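Side-chain contact in Poly(Beta-D-mannuronate) lyase (Pseudopedobacter saltans, PDB 7O79), which probably cleaves poly(beta-D-mannuronate) in alginate as a polysaccharide lyase of family PL6: residues M349-N354 / T374-N379. Sequence-based numbering, arbitrary orientation.
Sequences MLLPEN and TSPSQN
Thr374 meets the isobutyl end of Leu351 with both its methyl and its backbone. Thr374 CG2 and Thr374 CB each lie 4.1 Å from Leu351 CD2, the leucine atom nearest to both, which shows that this one branch carries the apolar side of the pairing; the two side chains cross at about a right angle. The threonine is turned accordingly: CG2 stands anti to the backbone N, which leaves OG1 beside that nitrogen, where it hydrogen-bonds Gly336 O on the neighbouring coil. The other branch, Leu351 CD1, comes within 3.7 Å of Thr374 O, a van der Waals approach of a methyl to a carbonyl. Ser375 directs its CB away from the leucine and contributes almost nothing to the 130 Å² buried between the segments. At Pro376 the chain returns to Leu351: Pro376 CG is 3.7 Å from Leu351 CD1, and Pro376 CD follows at 3.9 Å, so the ring meets the methyl through its CG-CD side. Leu351 reaches both partners because its CG is anti to the carbonyl carbon (chi1 -64°) and its chain is extended beyond (chi2 177°). With an alanine here, Thr374 CG2 and the Pro376 ring would probably lose the apolar partner they share, and a gap is likely to open between the two loops. Beyond the proline, Ser377 OG accepts the Asn379 backbone N-H, with 2.8 Å from Asn379 N to Ser377 OG and an angle of 164°, an ST turn that shapes the outgoing chain, while Tyr339 OH is bonded to Ser377 N. The leucine thus joins the loop between strands 333-337 and 356-364 to the one following strand 371-373, an apolar contact between loops of successive coils in the right-handed parallel beta-helix of the chondroitinase B-like PL6 family.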
ATOM      1  N   MET A 349     -24.474  -1.074  -7.007  1.00 19.89           N
ATOM      2  CA  MET A 349     -25.407  -2.140  -6.704  1.00 23.54           C
ATOM      3  C   MET A 349     -25.012  -3.540  -7.176  1.00 26.79           C
ATOM      4  O   MET A 349     -25.833  -4.463  -7.082  1.00 25.33           O
ATOM      5  CB  MET A 349     -26.784  -1.719  -7.219  1.00 25.07           C
ATOM      6  CG  MET A 349     -26.714  -1.368  -8.728  1.00 28.79           C
ATOM      7  SD  MET A 349     -26.576  -2.516  -9.999  1.00 30.68           S
ATOM      8  CE  MET A 349     -28.147  -3.359  -9.987  1.00 37.14           C
ATOM      9  N   LEU A 350     -23.762  -3.764  -7.577  1.00 24.17           N
ATOM     10  CA  LEU A 350     -23.320  -5.084  -8.007  1.00 23.42           C
ATOM     11  C   LEU A 350     -22.822  -5.851  -6.781  1.00 23.57           C
ATOM     12  O   LEU A 350     -21.746  -5.567  -6.253  1.00 23.81           O
ATOM     13  CB  LEU A 350     -22.245  -4.962  -9.086  1.00 23.34           C
ATOM     14  CG  LEU A 350     -22.736  -4.329 -10.398  1.00 24.77           C
ATOM     15  CD1 LEU A 350     -21.593  -4.165 -11.377  1.00 22.56           C
ATOM     16  CD2 LEU A 350     -23.884  -5.132 -11.048  1.00 25.57           C
ATOM     17  N   LEU A 351     -23.607  -6.822  -6.334  1.00 25.67           N
ATOM     18  CA  LEU A 351     -23.212  -7.657  -5.216  1.00 25.14           C
ATOM     19  C   LEU A 351     -22.073  -8.590  -5.635  1.00 21.24           C
ATOM     20  O   LEU A 351     -22.039  -9.059  -6.775  1.00 22.91           O
ATOM     21  CB  LEU A 351     -24.408  -8.474  -4.744  1.00 25.02           C
ATOM     22  CG  LEU A 351     -25.551  -7.626  -4.191  1.00 28.64           C
ATOM     23  CD1 LEU A 351     -26.720  -8.505  -3.807  1.00 30.24           C
ATOM     24  CD2 LEU A 351     -25.049  -6.829  -2.979  1.00 29.35           C
ATOM     25  N   PRO A 352     -21.143  -8.895  -4.726  1.00 22.01           N
ATOM     26  CA  PRO A 352     -20.060  -9.821  -5.073  1.00 21.92           C
ATOM     27  C   PRO A 352     -20.632 -11.158  -5.529  1.00 27.38           C
ATOM     28  O   PRO A 352     -21.674 -11.599  -5.041  1.00 24.07           O
ATOM     29  CB  PRO A 352     -19.263  -9.947  -3.768  1.00 21.52           C
ATOM     30  CG  PRO A 352     -19.608  -8.657  -2.998  1.00 22.42           C
ATOM     31  CD  PRO A 352     -21.056  -8.453  -3.319  1.00 21.95           C
ATOM     32  N   GLU A 353     -19.973 -11.772  -6.518  1.00 24.71           N
ATOM     33  CA  GLU A 353     -20.498 -12.982  -7.136  1.00 23.69           C
ATOM     34  C   GLU A 353     -19.342 -13.879  -7.551  1.00 24.23           C
ATOM     35  O   GLU A 353     -18.250 -13.407  -7.867  1.00 22.45           O
ATOM     36  CB  GLU A 353     -21.375 -12.679  -8.359  1.00 24.73           C
ATOM     37  CG  GLU A 353     -20.577 -12.100  -9.531  1.00 29.63           C
ATOM     38  CD  GLU A 353     -21.366 -11.925 -10.827  1.00 34.94           C
ATOM     39  OE1 GLU A 353     -22.600 -12.143 -10.848  1.00 39.58           O
ATOM     40  OE2 GLU A 353     -20.730 -11.543 -11.836  1.00 34.92           O
ATOM     41  N   ASN A 354     -19.594 -15.184  -7.533  1.00 24.94           N
ATOM     42  CA  ASN A 354     -18.624 -16.189  -7.974  1.00 25.26           C
ATOM     43  C   ASN A 354     -17.284 -16.084  -7.250  1.00 25.09           C
ATOM     44  O   ASN A 354     -16.237 -16.353  -7.842  1.00 22.16           O
ATOM     45  CB  ASN A 354     -18.400 -16.122  -9.487  1.00 25.35           C
ATOM     46  CG  ASN A 354     -17.855 -17.425 -10.044  1.00 27.70           C
ATOM     47  OD1 ASN A 354     -18.278 -18.486  -9.631  1.00 29.73           O
ATOM     48  ND2 ASN A 354     -16.915 -17.346 -10.968  1.00 30.51           N
ATOM     49  N   THR A 374     -24.983  -8.608   2.078  1.00 28.04           N
ATOM     50  CA  THR A 374     -26.052  -7.688   1.715  1.00 31.97           C
ATOM     51  C   THR A 374     -27.054  -8.385   0.797  1.00 34.40           C
ATOM     52  O   THR A 374     -26.674  -9.086  -0.148  1.00 32.44           O
ATOM     53  CB  THR A 374     -25.476  -6.443   1.050  1.00 31.66           C
ATOM     54  OG1 THR A 374     -24.657  -5.749   1.993  1.00 30.37           O
ATOM     55  CG2 THR A 374     -26.583  -5.508   0.616  1.00 30.63           C
ATOM     56  N   SER A 375     -28.343  -8.236   1.116  1.00 32.70           N
ATOM     57  CA  SER A 375     -29.299  -8.849   0.217  1.00 37.27           C
ATOM     58  C   SER A 375     -29.840  -7.812  -0.763  1.00 38.58           C
ATOM     59  O   SER A 375     -29.885  -6.617  -0.451  1.00 35.00           O
ATOM     60  CB  SER A 375     -30.442  -9.487   1.015  1.00 39.80           C
ATOM     61  OG  SER A 375     -31.353  -8.501   1.461  1.00 46.91           O
ATOM     62  N   PRO A 376     -30.211  -8.233  -1.971  1.00 40.94           N
ATOM     63  CA  PRO A 376     -30.638  -7.262  -2.984  1.00 41.12           C
ATOM     64  C   PRO A 376     -31.792  -6.403  -2.492  1.00 41.82           C
ATOM     65  O   PRO A 376     -32.659  -6.854  -1.741  1.00 42.60           O
ATOM     66  CB  PRO A 376     -31.061  -8.145  -4.161  1.00 39.79           C
ATOM     67  CG  PRO A 376     -30.278  -9.401  -3.975  1.00 38.43           C
ATOM     68  CD  PRO A 376     -30.193  -9.609  -2.499  1.00 38.68           C
ATOM     69  N   SER A 377     -31.761  -5.138  -2.889  1.00 37.44           N
ATOM     70  CA  SER A 377     -32.921  -4.272  -2.766  1.00 42.69           C
ATOM     71  C   SER A 377     -34.129  -4.881  -3.478  1.00 44.68           C
ATOM     72  O   SER A 377     -33.997  -5.692  -4.401  1.00 42.92           O
ATOM     73  CB  SER A 377     -32.598  -2.906  -3.363  1.00 40.97           C
ATOM     74  OG  SER A 377     -33.777  -2.185  -3.628  1.00 45.30           O
ATOM     75  N   GLN A 378     -35.324  -4.491  -3.039  1.00 47.78           N
ATOM     76  CA  GLN A 378     -36.540  -4.859  -3.755  1.00 50.95           C
ATOM     77  C   GLN A 378     -36.947  -3.802  -4.776  1.00 47.67           C
ATOM     78  O   GLN A 378     -38.008  -3.932  -5.398  1.00 50.19           O
ATOM     79  CB  GLN A 378     -37.693  -5.126  -2.774  1.00 52.75           C
ATOM     80  CG  GLN A 378     -37.403  -6.205  -1.726  1.00 54.45           C
ATOM     81  CD  GLN A 378     -37.226  -7.598  -2.335  1.00 60.96           C
ATOM     82  OE1 GLN A 378     -37.967  -8.001  -3.235  1.00 62.10           O
ATOM     83  NE2 GLN A 378     -36.235  -8.335  -1.842  1.00 61.16           N
ATOM     84  N   ASN A 379     -36.117  -2.774  -4.960  1.00 45.40           N
ATOM     85  CA  ASN A 379     -36.375  -1.730  -5.938  1.00 46.79           C
ATOM     86  C   ASN A 379     -36.662  -2.362  -7.299  1.00 45.74           C
ATOM     87  O   ASN A 379     -35.868  -3.188  -7.775  1.00 43.94           O
ATOM     88  CB  ASN A 379     -35.173  -0.779  -6.004  1.00 43.87           C
ATOM     89  CG  ASN A 379     -35.463   0.509  -6.772  1.00 47.94           C
ATOM     90  OD1 ASN A 379     -36.177   0.509  -7.781  1.00 43.89           O
ATOM     91  ND2 ASN A 379     -34.916   1.623  -6.280  1.00 39.52           N
TER